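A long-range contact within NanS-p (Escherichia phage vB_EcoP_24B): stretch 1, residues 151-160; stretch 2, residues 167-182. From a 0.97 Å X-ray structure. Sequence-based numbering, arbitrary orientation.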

# COMPACT_ATOMS: atom_id res chain seq x y z
N GLU A 151 -13.90 -10.15 3.83
CA GLU A 151 -14.30 -9.99 2.44
C GLU A 151 -13.18 -9.31 1.65
O GLU A 151 -12.26 -8.71 2.21
N TRP A 152 -13.31 -9.36 0.33
CA TRP A 152 -12.42 -8.58 -0.53
C TRP A 152 -12.73 -7.09 -0.42
O TRP A 152 -13.90 -6.68 -0.31
N HIS A 153 -11.67 -6.29 -0.50
CA HIS A 153 -11.74 -4.84 -0.50
C HIS A 153 -10.78 -4.29 -1.55
O HIS A 153 -9.82 -4.96 -1.94
N THR A 154 -11.04 -3.06 -1.97
CA THR A 154 -10.13 -2.34 -2.83
C THR A 154 -9.72 -1.03 -2.17
O THR A 154 -10.50 -0.39 -1.45
N LEU A 155 -8.48 -0.63 -2.44
CA LEU A 155 -7.95 0.61 -1.92
C LEU A 155 -7.15 1.26 -3.03
O LEU A 155 -6.33 0.59 -3.67
N ALA A 156 -7.36 2.54 -3.28
CA ALA A 156 -6.56 3.27 -4.24
C ALA A 156 -6.26 4.65 -3.68
O ALA A 156 -6.98 5.16 -2.82
N PHE A 157 -5.18 5.23 -4.20
CA PHE A 157 -4.77 6.60 -3.89
C PHE A 157 -4.62 7.29 -5.23
O PHE A 157 -3.73 6.94 -6.01
N ARG A 158 -5.51 8.23 -5.51
CA ARG A 158 -5.60 8.89 -6.80
C ARG A 158 -4.87 10.23 -6.77
O ARG A 158 -5.17 11.08 -5.92
N PHE A 159 -3.94 10.40 -7.70
CA PHE A 159 -3.17 11.62 -7.91
C PHE A 159 -3.79 12.38 -9.08
O PHE A 159 -4.14 11.79 -10.10
N ALA A 160 -3.93 13.70 -8.93
CA ALA A 160 -4.67 14.50 -9.90
C ALA A 160 -3.81 15.02 -11.05
O ALA A 160 -4.35 15.39 -12.09
N VAL A 167 -4.12 14.10 -2.70
CA VAL A 167 -4.45 12.73 -3.08
C VAL A 167 -5.85 12.41 -2.58
O VAL A 167 -6.25 12.84 -1.50
N THR A 168 -6.60 11.64 -3.36
CA THR A 168 -7.90 11.19 -2.92
C THR A 168 -7.86 9.69 -2.67
O THR A 168 -7.56 8.93 -3.60
N PRO A 169 -8.13 9.24 -1.45
CA PRO A 169 -8.24 7.80 -1.22
C PRO A 169 -9.55 7.30 -1.77
O PRO A 169 -10.57 8.00 -1.72
N VAL A 170 -9.53 6.09 -2.33
CA VAL A 170 -10.71 5.45 -2.90
C VAL A 170 -10.87 4.12 -2.18
O VAL A 170 -10.00 3.24 -2.29
N ILE A 171 -11.95 3.97 -1.43
CA ILE A 171 -12.15 2.86 -0.51
C ILE A 171 -13.35 2.08 -1.03
O ILE A 171 -14.48 2.59 -1.07
N ASP A 172 -13.11 0.84 -1.46
CA ASP A 172 -14.18 0.00 -2.02
C ASP A 172 -14.96 0.76 -3.10
O ASP A 172 -16.19 0.69 -3.17
N GLY A 173 -14.23 1.47 -3.95
CA GLY A 173 -14.82 2.13 -5.10
C GLY A 173 -15.43 3.48 -4.85
O GLY A 173 -16.01 4.06 -5.78
N GLN A 174 -15.32 4.01 -3.64
CA GLN A 174 -15.89 5.31 -3.32
C GLN A 174 -14.83 6.22 -2.73
O GLN A 174 -14.11 5.83 -1.81
N ASP A 175 -14.74 7.43 -3.26
CA ASP A 175 -13.79 8.39 -2.73
C ASP A 175 -14.04 8.64 -1.25
O ASP A 175 -15.19 8.81 -0.81
N GLY A 176 -12.96 8.73 -0.50
CA GLY A 176 -12.94 9.34 0.81
C GLY A 176 -12.49 10.78 0.74
O GLY A 176 -12.46 11.41 -0.34
N THR A 177 -12.11 11.32 1.88
CA THR A 177 -11.77 12.74 1.95
C THR A 177 -10.40 12.99 1.36
O THR A 177 -9.43 12.31 1.73
N PRO A 178 -10.25 13.96 0.45
CA PRO A 178 -8.91 14.28 -0.06
C PRO A 178 -7.99 14.70 1.08
O PRO A 178 -8.42 15.27 2.08
N PHE A 179 -6.70 14.42 0.90
CA PHE A 179 -5.68 14.84 1.85
C PHE A 179 -4.45 15.24 1.07
O PHE A 179 -4.26 14.82 -0.08
N THR A 180 -3.60 16.06 1.68
CA THR A 180 -2.37 16.50 1.04
C THR A 180 -1.18 15.79 1.66
O THR A 180 -1.04 15.73 2.89
N LEU A 181 -0.32 15.24 0.80
CA LEU A 181 0.90 14.61 1.27
C LEU A 181 1.74 15.63 2.02
O LEU A 181 1.78 16.81 1.66
N THR A 182 2.42 15.17 3.06
CA THR A 182 3.35 15.97 3.83
C THR A 182 4.65 15.19 3.96
O THR A 182 4.74 14.03 3.56

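A two-pronged salt bridge joins Arg158 to Asp175. Arg158 NH1 donates to Asp175 OD1 at 2.8 Å (N-H...O 164°) and Arg158 NH2 to Asp175 OD2 at 2.9 Å (167°), so two nearly linear bonds meet the carboxylate at the guanidinium edge. The arginine reaches it with chi1 t, chi2 t and chi3 p, crossing Thr168, whose CB lies over one guanidinium face, and passing Val170, with Arg158 NH1 3.6 Å from Val170 CG2.

At the other end of the strand pair, Asp172 (chi1 m) turns its carboxylate back to stretch 1. His153 ND1 donates to Asp172 OD2 at 2.7 Å (163°), with the acceptor near the plane of the imidazole, and Thr154 N donates to Asp172 OD1 at 2.9 Å. Asp172 N returns a bond to Thr154 O, also at 2.9 Å, so side chain and backbone together fasten the start of the type I' turn.

Two waters add bridges between the stretches. Water 1 lies 2.7 Å from Thr154 OG1 (chi1 p) and accepts from Gly173 N at 3.0 Å; its bond to Val170 O is weak. Water 2 donates to Arg158 O at 3.2 Å and accepts from Thr168 OG1 at 2.9 Å.

The antiparallel register sorts the packing. Ala156 and Val170 share a sheet face with Arg158 and Thr168, and Ala156 CB meets Val170 CB at 4.0 Å. Leu155, Phe157, Phe159, Val167, Pro169 and Ile171 occupy the other face. There Val167 (chi1 t) touches both Phe157 and Phe159: its CG1 is 3.8 Å from Phe157 CB, while its CG2 sits 3.9 Å from the Phe159 ring centroid, 15° off the normal, a CH-pi contact. On the same face, Phe159 CE2 touches Leu181 CD1 at 3.9 Å, and Phe157 CD1 approaches Phe179 CZ at 4.2 Å.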

# COMPACT_ATOMS: atom_id res chain seq x y z
CB GLU A 151 -15.57 -9.14 2.34
CG GLU A 151 -16.76 -9.72 3.05
CD GLU A 151 -17.15 -11.06 2.49
OE1 GLU A 151 -17.38 -11.14 1.26
OE2 GLU A 151 -17.20 -12.03 3.26
CB TRP A 152 -12.57 -9.03 -1.99
CG TRP A 152 -11.93 -10.34 -2.27
CD1 TRP A 152 -12.53 -11.56 -2.33
CD2 TRP A 152 -10.54 -10.57 -2.50
NE1 TRP A 152 -11.59 -12.54 -2.60
CE2 TRP A 152 -10.36 -11.94 -2.70
CE3 TRP A 152 -9.42 -9.73 -2.54
CZ2 TRP A 152 -9.11 -12.50 -2.94
CZ3 TRP A 152 -8.20 -10.29 -2.78
CH2 TRP A 152 -8.04 -11.66 -2.98
CB HIS A 153 -11.39 -4.27 0.87
CG HIS A 153 -12.36 -4.69 1.92
ND1 HIS A 153 -13.59 -4.08 2.07
CD2 HIS A 153 -12.34 -5.72 2.79
CE1 HIS A 153 -14.27 -4.71 3.02
NE2 HIS A 153 -13.52 -5.70 3.48
CB THR A 154 -10.74 -2.07 -4.22
OG1 THR A 154 -11.90 -1.24 -4.09
CG2 THR A 154 -11.10 -3.36 -4.90
CB LEU A 155 -7.05 0.34 -0.71
CG LEU A 155 -6.36 1.56 -0.09
CD1 LEU A 155 -7.37 2.56 0.42
CD2 LEU A 155 -5.44 1.11 1.05
CB ALA A 156 -7.23 3.37 -5.61
CB PHE A 157 -3.47 6.59 -3.09
CG PHE A 157 -3.62 5.88 -1.79
CD1 PHE A 157 -4.12 6.55 -0.68
CD2 PHE A 157 -3.34 4.53 -1.68
CE1 PHE A 157 -4.30 5.89 0.52
CE2 PHE A 157 -3.51 3.88 -0.47
CZ PHE A 157 -4.00 4.56 0.63
CB ARG A 158 -7.06 9.09 -7.23
CG ARG A 158 -7.20 9.58 -8.66
CD ARG A 158 -8.66 9.63 -9.15
NE ARG A 158 -9.42 10.61 -8.39
CZ ARG A 158 -10.45 10.35 -7.57
NH1 ARG A 158 -10.92 9.11 -7.42
NH2 ARG A 158 -11.00 11.35 -6.90
CB PHE A 159 -1.71 11.28 -8.23
CG PHE A 159 -0.93 10.74 -7.04
CD1 PHE A 159 -1.17 9.46 -6.54
CD2 PHE A 159 0.04 11.51 -6.44
CE1 PHE A 159 -0.48 8.98 -5.45
CE2 PHE A 159 0.76 11.02 -5.36
CZ PHE A 159 0.50 9.76 -4.87
CB ALA A 160 -5.31 15.71 -9.21
CB VAL A 167 -3.41 11.77 -2.45
CG1 VAL A 167 -3.75 10.32 -2.70
CG2 VAL A 167 -2.03 12.07 -3.01
CB THR A 168 -9.00 11.53 -3.94
OG1 THR A 168 -9.01 12.94 -4.16
CG2 THR A 168 -10.38 11.11 -3.42
CB PRO A 169 -8.19 7.70 0.31
CG PRO A 169 -8.84 9.00 0.79
CD PRO A 169 -8.55 10.02 -0.27
CB VAL A 170 -10.60 5.26 -4.42
CG1 VAL A 170 -11.95 4.87 -4.98
CG2 VAL A 170 -10.08 6.53 -5.09
CB ILE A 171 -12.35 3.36 0.93
CG1 ILE A 171 -11.05 4.02 1.41
CG2 ILE A 171 -12.77 2.24 1.85
CD1 ILE A 171 -11.17 4.79 2.71
CB ASP A 172 -15.07 -0.55 -0.92
CG ASP A 172 -14.38 -1.63 -0.10
OD1 ASP A 172 -13.45 -2.26 -0.62
OD2 ASP A 172 -14.79 -1.87 1.05
CB GLN A 174 -17.03 5.14 -2.32
CG GLN A 174 -17.85 6.36 -2.10
CD GLN A 174 -19.15 6.02 -1.41
OE1 GLN A 174 -19.96 5.25 -1.94
NE2 GLN A 174 -19.35 6.56 -0.22
CB ASP A 175 -13.89 9.74 -3.44
CG ASP A 175 -13.33 9.75 -4.84
OD1 ASP A 175 -12.77 8.72 -5.31
OD2 ASP A 175 -13.44 10.83 -5.48
CB THR A 177 -11.81 13.19 3.41
OG1 THR A 177 -13.08 12.86 3.97
CG2 THR A 177 -11.55 14.68 3.56
CB PRO A 178 -9.17 15.45 -1.02
CG PRO A 178 -10.58 15.27 -1.43
CD PRO A 178 -11.30 14.74 -0.23
CB PHE A 179 -5.34 13.71 2.86
CG PHE A 179 -4.71 12.50 2.22
CD1 PHE A 179 -5.47 11.55 1.56
CD2 PHE A 179 -3.35 12.31 2.30
CE1 PHE A 179 -4.87 10.45 0.97
CE2 PHE A 179 -2.74 11.21 1.73
CZ PHE A 179 -3.50 10.28 1.06
CB THR A 180 -2.24 18.02 1.12
OG1 THR A 180 -3.33 18.62 0.41
CG2 THR A 180 -0.93 18.50 0.50
CB LEU A 181 1.71 14.05 0.11
CG LEU A 181 1.05 12.92 -0.68
CD1 LEU A 181 1.84 12.64 -1.95
CD2 LEU A 181 0.92 11.65 0.13
CB THR A 182 2.82 16.29 5.24
OG1 THR A 182 2.76 15.09 6.02
CG2 THR A 182 1.44 16.90 5.18
O HOH W 1 -11.26 1.42 -4.11
O HOH W 2 -6.85 13.75 -5.85